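Local coordinates for Rv3651-like N-terminal domain-containing protein (Mycobacterium tuberculosis, PDB 4Q6U), which is of unknown function but, with a GAF-like N-terminal domain followed by two PAS-like domains, probably acts as a sensor protein, at residues F144-P149 and D265-A270; T250-K255 and G273-P278; W113-G118 and L161-K166; R301-G304 and D308-P311; A196-P201 and V208-N213. All blocks are in the same frame, centred on the assembly; numbering follows the deposited sequence.

Contact 1: residues F144-P149 and D265-A270; sequences FAEDLP and DWRRSA
E146, in a turn of the middle PAS-like domain, reaches W266 and R267 in a loop of the C-terminal PAS-like domain, making a surface bridge between the two. The ionic part is a salt bridge in which R267 NE donates to E146 OE2 over 2.9 Å. That oxygen lies at the edge of the guanidinium and in its plane, yet NE comes from above the carboxylate plane, the two planes standing 84° apart, and a single nitrogen makes the direct grip. R267 bends at chi3 (59°), which brings NE round to the glutamate. A water adds a second link, donating to E146 OE2 at 2.6 Å and accepting from R267 NH2. The other oxygen, E146 OE1, takes the backbone N-H of A143, a bond that helps fix the carboxylate's rotation. The apolar part uses the glutamate's CG methylene: E146 CG meets W266 CZ3 at 3.5 Å, and R267 CG lies over one indole face, near its rim. Within 265-270 the loop is shaped by an Asx motif, for which a short aspartate suits: D265 OD1 accepts from R268 N. S269 N and S269 OG then reach D265 O from opposite faces of its carbonyl plane.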
# COMPACT_ATOMS: atom_id res chain seq x y z
N PHE B 144 -22.48 -2.26 -5.78
CA PHE B 144 -21.06 -2.17 -6.12
C PHE B 144 -20.26 -3.15 -5.27
O PHE B 144 -19.29 -3.75 -5.73
CB PHE B 144 -20.52 -0.74 -5.93
CG PHE B 144 -21.16 0.29 -6.83
CD1 PHE B 144 -21.83 -0.08 -7.99
CD2 PHE B 144 -21.08 1.64 -6.51
CE1 PHE B 144 -22.41 0.87 -8.81
CE2 PHE B 144 -21.65 2.60 -7.33
CZ PHE B 144 -22.32 2.22 -8.49
N ALA B 145 -20.68 -3.35 -4.02
CA ALA B 145 -19.95 -4.23 -3.11
C ALA B 145 -20.06 -5.72 -3.52
O ALA B 145 -19.37 -6.57 -2.95
CB ALA B 145 -20.43 -4.03 -1.64
N GLU B 146 -20.90 -6.02 -4.51
CA GLU B 146 -20.98 -7.39 -5.04
C GLU B 146 -19.97 -7.62 -6.17
O GLU B 146 -19.69 -8.76 -6.54
CB GLU B 146 -22.42 -7.70 -5.53
CG GLU B 146 -23.48 -7.64 -4.41
CD GLU B 146 -24.89 -7.98 -4.89
OE1 GLU B 146 -25.67 -7.04 -5.13
OE2 GLU B 146 -25.23 -9.18 -4.99
N ASP B 147 -19.44 -6.53 -6.73
CA ASP B 147 -18.45 -6.62 -7.80
C ASP B 147 -17.03 -6.47 -7.24
O ASP B 147 -16.07 -6.94 -7.84
CB ASP B 147 -18.73 -5.56 -8.86
CG ASP B 147 -19.88 -5.93 -9.78
OD1 ASP B 147 -20.56 -6.95 -9.49
OD2 ASP B 147 -20.10 -5.22 -10.78
N LEU B 148 -16.90 -5.80 -6.11
CA LEU B 148 -15.60 -5.68 -5.45
C LEU B 148 -15.46 -6.82 -4.44
O LEU B 148 -16.45 -7.26 -3.86
CB LEU B 148 -15.48 -4.32 -4.77
CG LEU B 148 -15.53 -3.12 -5.71
CD1 LEU B 148 -15.52 -1.82 -4.93
CD2 LEU B 148 -14.37 -3.16 -6.70
N PRO B 149 -14.23 -7.31 -4.23
CA PRO B 149 -14.10 -8.37 -3.23
C PRO B 149 -14.45 -7.85 -1.85
O PRO B 149 -14.39 -6.64 -1.63
CB PRO B 149 -12.62 -8.75 -3.31
CG PRO B 149 -12.20 -8.33 -4.67
CD PRO B 149 -12.98 -7.10 -4.99
N ASP B 265 -31.18 -6.55 4.41
CA ASP B 265 -31.13 -6.94 3.01
C ASP B 265 -30.48 -5.86 2.17
O ASP B 265 -31.16 -5.11 1.46
CB ASP B 265 -32.55 -7.25 2.49
CG ASP B 265 -32.55 -8.10 1.23
OD1 ASP B 265 -31.50 -8.18 0.55
OD2 ASP B 265 -33.60 -8.69 0.91
N TRP B 266 -29.15 -5.78 2.25
CA TRP B 266 -28.38 -4.82 1.47
C TRP B 266 -28.40 -5.15 -0.02
O TRP B 266 -28.26 -4.26 -0.86
CB TRP B 266 -26.92 -4.75 1.98
CG TRP B 266 -26.21 -6.08 1.97
CD1 TRP B 266 -26.27 -7.05 2.93
CD2 TRP B 266 -25.35 -6.58 0.95
NE1 TRP B 266 -25.50 -8.13 2.56
CE2 TRP B 266 -24.91 -7.86 1.35
CE3 TRP B 266 -24.89 -6.06 -0.27
CZ2 TRP B 266 -24.05 -8.64 0.58
CZ3 TRP B 266 -24.02 -6.84 -1.04
CH2 TRP B 266 -23.62 -8.11 -0.61
N ARG B 267 -28.58 -6.43 -0.37
CA ARG B 267 -28.57 -6.82 -1.78
C ARG B 267 -29.85 -6.39 -2.51
O ARG B 267 -29.78 -5.81 -3.59
CB ARG B 267 -28.37 -8.34 -1.91
CG ARG B 267 -26.92 -8.77 -1.62
CD ARG B 267 -26.69 -10.26 -1.86
NE ARG B 267 -26.99 -10.65 -3.23
CZ ARG B 267 -28.01 -11.44 -3.57
NH1 ARG B 267 -28.80 -11.93 -2.64
NH2 ARG B 267 -28.22 -11.73 -4.84
N ARG B 268 -31.00 -6.66 -1.91
CA ARG B 268 -32.27 -6.28 -2.53
C ARG B 268 -32.40 -4.76 -2.60
O ARG B 268 -32.87 -4.21 -3.61
CB ARG B 268 -33.45 -6.85 -1.75
CG ARG B 268 -34.82 -6.63 -2.42
CD ARG B 268 -35.94 -6.92 -1.45
NE ARG B 268 -36.13 -5.81 -0.51
CZ ARG B 268 -36.14 -5.93 0.81
NH1 ARG B 268 -35.97 -7.12 1.38
NH2 ARG B 268 -36.32 -4.86 1.58
N SER B 269 -31.97 -4.07 -1.55
CA SER B 269 -32.19 -2.63 -1.48
C SER B 269 -31.13 -1.84 -2.25
O SER B 269 -31.19 -0.61 -2.31
CB SER B 269 -32.27 -2.16 -0.02
OG SER B 269 -31.03 -2.35 0.65
N ALA B 270 -30.16 -2.53 -2.86
CA ALA B 270 -29.17 -1.84 -3.68
C ALA B 270 -29.87 -1.13 -4.84
O ALA B 270 -29.55 0.03 -5.15
CB ALA B 270 -28.13 -2.81 -4.20
O HOH W 1 -28.30 -7.32 -5.31
O HOH W 2 -26.85 -10.27 -6.70

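Contact 2: residues T250-K255 and G273-P278; sequences TWTLLK and GPRLHP
R275 stretches toward T250 and T252, its chain extended from CG to NE, and meets them by packing and electrostatic proximity, with no hydrogen bond between the two segments. R275 CD comes to 3.2 Å from T250 O, and the more distal NE passes the same carbonyl at too poor an angle to bond. T252 OG1 lies above one face of the guanidinium, near its rim, with R275 NH1 its nearest atom at 3.5 Å. This hydroxyl is placed by chi1 (-63°), which sets OG1 anti to the carbonyl carbon, and by a hydrogen bond to T250 OG1 at 2.8 Å. Two threonines flanking W251 suit this turn, since each hydroxyl holds the other. Between them W251 has a positive phi (62°), bending the chain just before it enters strand 253-256, an edge strand of the five-stranded antiparallel sheet in the C-terminal PAS-like domain. Its indole packs on L300 and V314 of that sheet. Further along, L254 and K255 both face L245, a classic beta bulge. The polar end of R275 has its main partner beyond both segments: NH2 donates to the backbone oxygen of R117 in the middle domain, and arginine has the length to span that interval while its CD rests against T250 O. Along the same segment, P274 rests on W309 and H277 is bonded through its backbone to R301.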
# COMPACT_ATOMS: atom_id res chain seq x y z
N THR B 250 -25.52 9.38 -0.56
CA THR B 250 -26.63 8.56 -1.03
C THR B 250 -26.85 7.28 -0.21
O THR B 250 -27.85 6.60 -0.41
CB THR B 250 -26.41 8.17 -2.50
OG1 THR B 250 -25.16 7.49 -2.63
CG2 THR B 250 -26.40 9.41 -3.38
N TRP B 251 -25.91 6.98 0.68
CA TRP B 251 -25.85 5.71 1.42
C TRP B 251 -25.67 4.50 0.48
O TRP B 251 -26.02 3.37 0.82
CB TRP B 251 -27.09 5.50 2.30
CG TRP B 251 -26.80 4.57 3.44
CD1 TRP B 251 -27.20 3.26 3.56
CD2 TRP B 251 -26.02 4.86 4.61
NE1 TRP B 251 -26.72 2.73 4.73
CE2 TRP B 251 -26.00 3.68 5.40
CE3 TRP B 251 -25.35 5.99 5.07
CZ2 TRP B 251 -25.33 3.62 6.62
CZ3 TRP B 251 -24.68 5.92 6.29
CH2 TRP B 251 -24.67 4.74 7.05
N THR B 252 -25.13 4.75 -0.71
CA THR B 252 -24.82 3.66 -1.62
C THR B 252 -23.70 2.80 -1.03
O THR B 252 -22.69 3.33 -0.56
CB THR B 252 -24.39 4.19 -3.00
OG1 THR B 252 -25.48 4.92 -3.59
CG2 THR B 252 -23.99 3.04 -3.92
N LEU B 253 -23.90 1.49 -1.02
CA LEU B 253 -22.88 0.58 -0.50
C LEU B 253 -21.78 0.36 -1.54
O LEU B 253 -22.07 0.01 -2.69
CB LEU B 253 -23.53 -0.74 -0.09
CG LEU B 253 -22.64 -1.82 0.51
CD1 LEU B 253 -22.06 -1.37 1.85
CD2 LEU B 253 -23.45 -3.10 0.67
N LEU B 254 -20.53 0.56 -1.14
CA LEU B 254 -19.40 0.48 -2.08
C LEU B 254 -18.59 -0.80 -1.94
O LEU B 254 -18.28 -1.46 -2.93
CB LEU B 254 -18.47 1.67 -1.91
CG LEU B 254 -19.07 3.07 -1.98
CD1 LEU B 254 -18.02 4.10 -1.62
CD2 LEU B 254 -19.67 3.36 -3.37
N LYS B 255 -18.22 -1.14 -0.70
CA LYS B 255 -17.32 -2.26 -0.47
C LYS B 255 -17.45 -2.83 0.93
O LYS B 255 -17.56 -2.07 1.90
CB LYS B 255 -15.87 -1.84 -0.69
CG LYS B 255 -14.89 -3.01 -0.56
CD LYS B 255 -13.47 -2.58 -0.72
CE LYS B 255 -12.54 -3.76 -0.54
NZ LYS B 255 -12.39 -4.60 -1.76
N GLY B 273 -36.36 -0.07 -3.78
CA GLY B 273 -36.96 0.36 -2.54
C GLY B 273 -36.14 1.36 -1.76
O GLY B 273 -35.09 1.82 -2.21
N PRO B 274 -36.64 1.72 -0.57
CA PRO B 274 -35.94 2.66 0.31
C PRO B 274 -34.60 2.08 0.77
O PRO B 274 -34.53 0.87 1.00
CB PRO B 274 -36.91 2.83 1.48
CG PRO B 274 -37.77 1.60 1.45
CD PRO B 274 -37.90 1.24 0.00
N ARG B 275 -33.56 2.90 0.84
CA ARG B 275 -32.27 2.41 1.32
C ARG B 275 -32.25 2.48 2.84
O ARG B 275 -31.55 1.72 3.52
CB ARG B 275 -31.12 3.25 0.77
CG ARG B 275 -30.98 3.30 -0.73
CD ARG B 275 -29.84 4.24 -1.05
NE ARG B 275 -29.78 4.63 -2.46
CZ ARG B 275 -29.05 4.00 -3.37
NH1 ARG B 275 -28.34 2.94 -3.03
NH2 ARG B 275 -29.04 4.43 -4.62
N LEU B 276 -33.01 3.42 3.36
CA LEU B 276 -33.18 3.57 4.80
C LEU B 276 -34.59 4.02 5.08
O LEU B 276 -35.33 4.42 4.17
CB LEU B 276 -32.17 4.57 5.37
CG LEU B 276 -31.70 5.79 4.56
CD1 LEU B 276 -32.87 6.60 4.00
CD2 LEU B 276 -30.81 6.68 5.43
N HIS B 277 -34.98 3.94 6.35
CA HIS B 277 -36.26 4.48 6.76
C HIS B 277 -36.28 5.97 6.46
O HIS B 277 -35.33 6.68 6.79
CB HIS B 277 -36.51 4.21 8.24
CG HIS B 277 -37.95 4.24 8.62
ND1 HIS B 277 -38.67 5.41 8.73
CD2 HIS B 277 -38.82 3.24 8.93
CE1 HIS B 277 -39.91 5.14 9.09
NE2 HIS B 277 -40.03 3.83 9.21
N PRO B 278 -37.36 6.45 5.83
CA PRO B 278 -37.47 7.87 5.48
C PRO B 278 -37.42 8.80 6.70
O PRO B 278 -36.98 9.94 6.58
CB PRO B 278 -38.83 7.96 4.77
CG PRO B 278 -39.57 6.74 5.21
CD PRO B 278 -38.54 5.68 5.39

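Contact 3: residues W113-G118 and L161-K166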
# COMPACT_ATOMS: atom_id res chain seq x y z
N TRP B 113 -21.30 0.36 -14.16
CA TRP B 113 -21.74 0.88 -12.88
C TRP B 113 -22.48 2.18 -13.16
O TRP B 113 -21.90 3.11 -13.73
CB TRP B 113 -20.56 1.13 -11.93
CG TRP B 113 -19.98 -0.11 -11.32
CD1 TRP B 113 -20.21 -1.40 -11.70
CD2 TRP B 113 -19.09 -0.17 -10.21
NE1 TRP B 113 -19.49 -2.26 -10.89
CE2 TRP B 113 -18.80 -1.52 -9.97
CE3 TRP B 113 -18.50 0.80 -9.38
CZ2 TRP B 113 -17.95 -1.94 -8.94
CZ3 TRP B 113 -17.65 0.39 -8.36
CH2 TRP B 113 -17.38 -0.98 -8.15
N ASP B 114 -23.77 2.23 -12.82
CA ASP B 114 -24.49 3.50 -12.87
C ASP B 114 -24.22 4.22 -11.55
O ASP B 114 -24.75 3.84 -10.51
CB ASP B 114 -26.00 3.29 -13.09
CG ASP B 114 -26.75 4.60 -13.35
OD1 ASP B 114 -26.41 5.63 -12.73
OD2 ASP B 114 -27.68 4.60 -14.20
N LEU B 115 -23.38 5.25 -11.60
CA LEU B 115 -22.97 5.97 -10.39
C LEU B 115 -24.09 6.85 -9.84
O LEU B 115 -24.14 7.15 -8.66
CB LEU B 115 -21.74 6.82 -10.66
CG LEU B 115 -20.57 6.03 -11.24
CD1 LEU B 115 -19.38 6.93 -11.53
CD2 LEU B 115 -20.20 4.89 -10.30
N THR B 116 -25.00 7.26 -10.72
CA THR B 116 -26.13 8.07 -10.28
C THR B 116 -27.14 7.21 -9.52
O THR B 116 -27.65 7.63 -8.49
CB THR B 116 -26.83 8.76 -11.46
OG1 THR B 116 -25.89 9.57 -12.18
CG2 THR B 116 -27.98 9.64 -10.96
N ARG B 117 -27.40 6.01 -10.02
CA ARG B 117 -28.28 5.07 -9.33
C ARG B 117 -27.58 4.38 -8.17
O ARG B 117 -28.21 4.00 -7.18
CB ARG B 117 -28.80 4.00 -10.31
CG ARG B 117 -29.66 4.53 -11.44
CD ARG B 117 -30.02 3.41 -12.41
NE ARG B 117 -30.78 2.34 -11.75
CZ ARG B 117 -30.63 1.05 -12.02
NH1 ARG B 117 -29.76 0.63 -12.93
NH2 ARG B 117 -31.36 0.16 -11.36
N GLY B 118 -26.27 4.21 -8.29
CA GLY B 118 -25.53 3.43 -7.33
C GLY B 118 -25.74 1.94 -7.57
O GLY B 118 -25.75 1.16 -6.62
N LEU B 161 -13.18 3.50 -6.02
CA LEU B 161 -14.10 4.05 -5.05
C LEU B 161 -14.27 5.55 -5.28
O LEU B 161 -15.37 6.08 -5.17
CB LEU B 161 -13.61 3.76 -3.63
CG LEU B 161 -13.45 2.29 -3.27
CD1 LEU B 161 -12.60 2.10 -1.98
CD2 LEU B 161 -14.81 1.61 -3.11
N ALA B 162 -13.18 6.22 -5.59
CA ALA B 162 -13.21 7.65 -5.88
C ALA B 162 -14.11 7.92 -7.08
O ALA B 162 -14.95 8.81 -7.04
CB ALA B 162 -11.81 8.20 -6.14
N MSE B 163 -13.91 7.13 -8.13
CA MSE B 163 -14.73 7.18 -9.34
C MSE B 163 -16.22 7.13 -8.96
O MSE B 163 -17.03 7.86 -9.53
CB MSE B 163 -14.35 6.02 -10.29
CG MSE B 163 -15.11 5.95 -11.62
SE MSE B 163 -14.50 4.53 -12.89
CE MSE B 163 -12.74 5.26 -13.38
N ALA B 164 -16.55 6.32 -7.97
CA ALA B 164 -17.95 6.07 -7.62
C ALA B 164 -18.64 7.14 -6.75
O ALA B 164 -19.85 7.35 -6.90
CB ALA B 164 -18.06 4.72 -6.94
N VAL B 165 -17.92 7.81 -5.85
CA VAL B 165 -18.59 8.70 -4.89
C VAL B 165 -18.69 10.15 -5.35
O VAL B 165 -19.62 10.87 -4.99
CB VAL B 165 -17.88 8.71 -3.51
CG1 VAL B 165 -18.14 7.43 -2.77
CG2 VAL B 165 -16.39 8.94 -3.68
N LYS B 166 -17.70 10.58 -6.11
CA LYS B 166 -17.66 11.93 -6.63
C LYS B 166 -17.48 11.76 -8.11
O LYS B 166 -16.35 11.65 -8.60
CB LYS B 166 -16.54 12.75 -6.00
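L115 points its forked end at the last turn of helix 157-165, one methyl to each of two successive residues. CD1 comes close to the backbone oxygen of M163, 3.2 Å from it, and more distantly approaches CG of the same selenomethionine. CD2 lies against A164, 3.7 Å from its CA and 4.0 Å from its CB. A chi1 of -55° puts CG on the helix side, and chi2 near 180° turns the methyls to the two residues. Alanine suits this place because its single methyl allows the leucine to approach the helix backbone itself. The selenomethionine runs past: with CG anti to its backbone N (chi1 -179°), its SE end leads on to A209 of strand 206-215. The contact thus packs the turn just after strand 109-114 of the middle domain's PAS-like sheet against helix 157-165 of the same domain. L115 itself sits in an Asx motif, in which D114 OD1 accepts from R117 N at 2.9 Å, the donor lying above the carboxylate plane, and more weakly from T116 N. G118 N closes the turn on D114 O at 2.7 Å, its positive phi suiting glycine. D114 OD2 is taken by H206 ND1. A164 and V165 also touch L254 of the C-terminal domain, and L161 packs on L228 of the second subunit.

Contact 4: residues R301-G304 and D308-P311; sequences RLPG and DWVP
W309 lies across the neighbouring strand from R301 to P303. Its CB meets R301 CB at 4.2 Å. With CG anti to the carbonyl carbon (chi1 -60°), the indole turns its CE3-CZ3 edge to the partner backbone, where CE3 comes 3.6 Å from L302 C, an atom lying at the ring's edge and near its plane. Next along the ring, CZ3 is 3.8 Å from P303 N and 4.1 Å from P303 CD, so the rim of the six-membered ring packs obliquely on a proline that offers no N-H. Beyond the two strands the ring meets the imidazole of H277, the planes about 50° apart, and P274 packs on it too. The strands beneath form an antiparallel hairpin. L302 and V310 are the hydrogen-bonded pair, with L302 N to V310 O at 2.9 Å and V310 N to L302 O at 2.8 Å. The prolines P303 and P311 fall in non-hydrogen-bonded pairs, where no N-H is needed for the partner strand. G304 N adds a bond to D308 O at 3.0 Å, the donor well above that carbonyl's plane. G304, without a side chain, lets V310 CG2 settle 3.8 Å from its CA. R301 leads away to a salt bridge with D280. Strand 296-303 is one edge strand of the C-terminal domain's antiparallel sheet, with strand 309-320 between it and strand 325-333; D265 and H277, both in the long connection from strand 253-256 to strand 296-303, bond through their backbones to P303 and R301.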
# COMPACT_ATOMS: atom_id res chain seq x y z
N ARG B 301 -32.78 2.50 10.87
CA ARG B 301 -33.61 1.41 10.40
C ARG B 301 -33.29 1.15 8.93
O ARG B 301 -33.47 2.01 8.08
CB ARG B 301 -35.09 1.73 10.62
CG ARG B 301 -35.50 1.62 12.08
CD ARG B 301 -36.85 2.30 12.34
NE ARG B 301 -36.73 3.75 12.27
CZ ARG B 301 -37.73 4.60 12.44
NH1 ARG B 301 -38.95 4.15 12.70
NH2 ARG B 301 -37.52 5.90 12.36
N LEU B 302 -32.78 -0.05 8.66
CA LEU B 302 -32.41 -0.47 7.31
C LEU B 302 -33.39 -1.55 6.83
O LEU B 302 -34.01 -2.22 7.64
CB LEU B 302 -30.98 -0.99 7.30
CG LEU B 302 -29.95 0.04 7.79
CD1 LEU B 302 -28.57 -0.56 7.87
CD2 LEU B 302 -29.97 1.24 6.86
N PRO B 303 -33.53 -1.72 5.50
CA PRO B 303 -34.49 -2.68 4.94
C PRO B 303 -34.26 -4.12 5.40
O PRO B 303 -33.16 -4.62 5.30
CB PRO B 303 -34.26 -2.58 3.42
CG PRO B 303 -33.58 -1.28 3.21
CD PRO B 303 -32.75 -1.03 4.44
N GLY B 304 -35.31 -4.77 5.88
CA GLY B 304 -35.20 -6.15 6.33
C GLY B 304 -35.40 -7.23 5.27
O GLY B 304 -35.90 -6.98 4.16
N ASP B 308 -40.14 -5.19 7.12
CA ASP B 308 -39.83 -3.97 6.39
C ASP B 308 -38.54 -3.33 6.90
O ASP B 308 -37.66 -2.95 6.13
CB ASP B 308 -41.00 -2.98 6.47
CG ASP B 308 -42.16 -3.37 5.57
OD1 ASP B 308 -41.94 -4.13 4.61
OD2 ASP B 308 -43.30 -2.91 5.83
N TRP B 309 -38.43 -3.21 8.22
CA TRP B 309 -37.34 -2.47 8.81
C TRP B 309 -36.63 -3.24 9.92
O TRP B 309 -37.25 -3.96 10.69
CB TRP B 309 -37.85 -1.12 9.34
CG TRP B 309 -38.45 -0.28 8.26
CD1 TRP B 309 -39.77 0.07 8.12
CD2 TRP B 309 -37.76 0.31 7.15
NE1 TRP B 309 -39.94 0.84 7.00
CE2 TRP B 309 -38.72 1.01 6.38
CE3 TRP B 309 -36.43 0.32 6.73
CZ2 TRP B 309 -38.39 1.70 5.22
CZ3 TRP B 309 -36.10 1.01 5.58
CH2 TRP B 309 -37.08 1.69 4.84
N VAL B 310 -35.31 -3.07 9.97
CA VAL B 310 -34.47 -3.70 10.98
C VAL B 310 -33.54 -2.65 11.57
O VAL B 310 -32.80 -2.00 10.84
CB VAL B 310 -33.65 -4.87 10.38
CG1 VAL B 310 -32.56 -5.30 11.34
CG2 VAL B 310 -34.57 -6.04 10.05
N PRO B 311 -33.59 -2.45 12.90
CA PRO B 311 -32.69 -1.50 13.55
C PRO B 311 -31.25 -1.99 13.54
O PRO B 311 -30.99 -3.13 13.92
CB PRO B 311 -33.23 -1.41 14.99
CG PRO B 311 -34.02 -2.66 15.18
CD PRO B 311 -34.60 -2.99 13.83

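Contact 5: residues A196-P201 and V208-N213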
# COMPACT_ATOMS: atom_id res chain seq x y z
N ALA B 196 -18.46 8.35 -17.98
CA ALA B 196 -18.96 9.39 -18.86
C ALA B 196 -20.41 9.74 -18.53
O ALA B 196 -21.14 8.93 -17.95
CB ALA B 196 -18.84 8.96 -20.32
N LEU B 197 -20.83 10.94 -18.90
CA LEU B 197 -22.22 11.34 -18.73
C LEU B 197 -23.07 10.81 -19.88
O LEU B 197 -22.73 10.98 -21.05
CB LEU B 197 -22.33 12.87 -18.64
CG LEU B 197 -21.76 13.47 -17.36
CD1 LEU B 197 -21.64 14.98 -17.46
CD2 LEU B 197 -22.62 13.07 -16.17
N GLU B 198 -24.17 10.14 -19.54
CA GLU B 198 -25.10 9.62 -20.53
C GLU B 198 -26.50 10.15 -20.23
O GLU B 198 -26.84 10.36 -19.07
CB GLU B 198 -25.09 8.09 -20.54
CG GLU B 198 -23.70 7.50 -20.65
CD GLU B 198 -23.70 5.98 -20.75
OE1 GLU B 198 -24.75 5.36 -20.49
OE2 GLU B 198 -22.64 5.42 -21.09
N PRO B 199 -27.31 10.39 -21.28
CA PRO B 199 -28.67 10.90 -21.06
C PRO B 199 -29.52 9.97 -20.19
O PRO B 199 -29.51 8.75 -20.39
CB PRO B 199 -29.25 10.98 -22.48
CG PRO B 199 -28.06 11.11 -23.37
CD PRO B 199 -26.98 10.27 -22.71
N GLY B 200 -30.22 10.55 -19.22
CA GLY B 200 -31.10 9.78 -18.36
C GLY B 200 -32.56 10.02 -18.66
O GLY B 200 -32.90 10.71 -19.63
N PRO B 201 -33.45 9.47 -17.82
CA PRO B 201 -34.90 9.45 -18.04
C PRO B 201 -35.56 10.83 -17.99
O PRO B 201 -36.35 11.15 -18.88
CB PRO B 201 -35.41 8.59 -16.89
CG PRO B 201 -34.38 8.73 -15.82
CD PRO B 201 -33.08 8.82 -16.55
N VAL B 208 -22.03 7.31 -15.63
CA VAL B 208 -21.95 5.86 -15.79
C VAL B 208 -20.53 5.44 -16.11
O VAL B 208 -19.89 6.04 -16.98
CB VAL B 208 -22.89 5.37 -16.92
CG1 VAL B 208 -22.77 3.86 -17.10
CG2 VAL B 208 -24.34 5.77 -16.63
N ALA B 209 -20.03 4.44 -15.40
CA ALA B 209 -18.74 3.85 -15.72
C ALA B 209 -18.95 2.55 -16.50
O ALA B 209 -19.65 1.64 -16.04
CB ALA B 209 -17.93 3.59 -14.46
N ARG B 210 -18.39 2.49 -17.71
CA ARG B 210 -18.51 1.29 -18.53
C ARG B 210 -17.17 0.56 -18.56
O ARG B 210 -16.12 1.20 -18.64
CB ARG B 210 -18.96 1.65 -19.95
CG ARG B 210 -20.37 2.23 -19.99
CD ARG B 210 -20.90 2.47 -21.38
NE ARG B 210 -22.28 2.93 -21.30
CZ ARG B 210 -23.34 2.12 -21.33
NH1 ARG B 210 -23.16 0.81 -21.46
NH2 ARG B 210 -24.56 2.62 -21.22
N ALA B 211 -17.21 -0.76 -18.51
CA ALA B 211 -16.00 -1.55 -18.32
C ALA B 211 -15.98 -2.84 -19.13
O ALA B 211 -17.00 -3.30 -19.64
CB ALA B 211 -15.81 -1.86 -16.83
N MSE B 212 -14.79 -3.42 -19.26
CA MSE B 212 -14.66 -4.80 -19.71
C MSE B 212 -13.65 -5.49 -18.83
O MSE B 212 -12.60 -4.92 -18.54
CB MSE B 212 -14.21 -4.87 -21.18
CG MSE B 212 -15.17 -4.26 -22.15
SE MSE B 212 -14.45 -4.47 -23.94
CE MSE B 212 -13.04 -3.10 -23.88
N ASN B 213 -13.95 -6.71 -18.38
CA ASN B 213 -12.88 -7.50 -17.79
C ASN B 213 -12.51 -8.70 -18.65
O ASN B 213 -13.12 -8.94 -19.71
CB ASN B 213 -13.25 -7.94 -16.35
CG ASN B 213 -14.39 -8.94 -16.29
OD1 ASN B 213 -14.80 -9.53 -17.30
ND2 ASN B 213 -14.91 -9.16 -15.08
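A196 and V208 form an antiparallel hydrogen-bonded pair, A196 N to V208 O at 2.9 Å and V208 N to A196 O at 3.0 Å, beyond which the short strand segments diverge, their directions 112° apart. E198 and R210 carry the side-chain contact. The carboxylate and guanidinium are nearly coplanar, 13° apart, and the arginine grips side-on with two nitrogens, each on the syn lone pair of a different oxygen. R210 NH2 to E198 OE1 measures 2.8 Å; NE to OE2 is modelled at 2.5 Å, an unusually short value that is better not taken literally. Both chains are extended to reach each other, and V208 fills in beside them, its CG2 3.9 Å from E198 OE1. A beta-branched valine suits the strand and packs beside the carboxylate. These strands are the hairpin 186-198 and 206-215 of the middle PAS-like domain's five-stranded sheet. R210 is buried, and the bidentate bridge probably offsets the cost of burying its charge; its remaining nitrogen NH1 is taken by D85 and H89 of the GAF-like N-terminal domain. R87 NH1 stands nearby, forming at most a long, weak ion pair with E198 OE2. Farther along the strand, N213 bonds through its amide to N129 and S126.

From the N terminus, contact 3 opens first at 113-118, and before it closes at 161-166 contact 1 has opened at 144-149, so the two cross. Contact 5 then closes a short hairpin within the long span of contact 1. Contact 2 opens at 250-255, contact 1 closes at 265-270 and contact 2 at 273-278, so contacts 1 and 2 also cross. Contact 4 follows in series, closing the hairpin of strands 296-303 and 309-320. Contacts 3 and 5 meet in the middle domain's sheet, on neighbouring strands 109-114 and 206-215; contacts 2 and 4 belong to the C-terminal domain. Contact 1 joins the domains directly, and contacts 2 and 3 meet across the same interface.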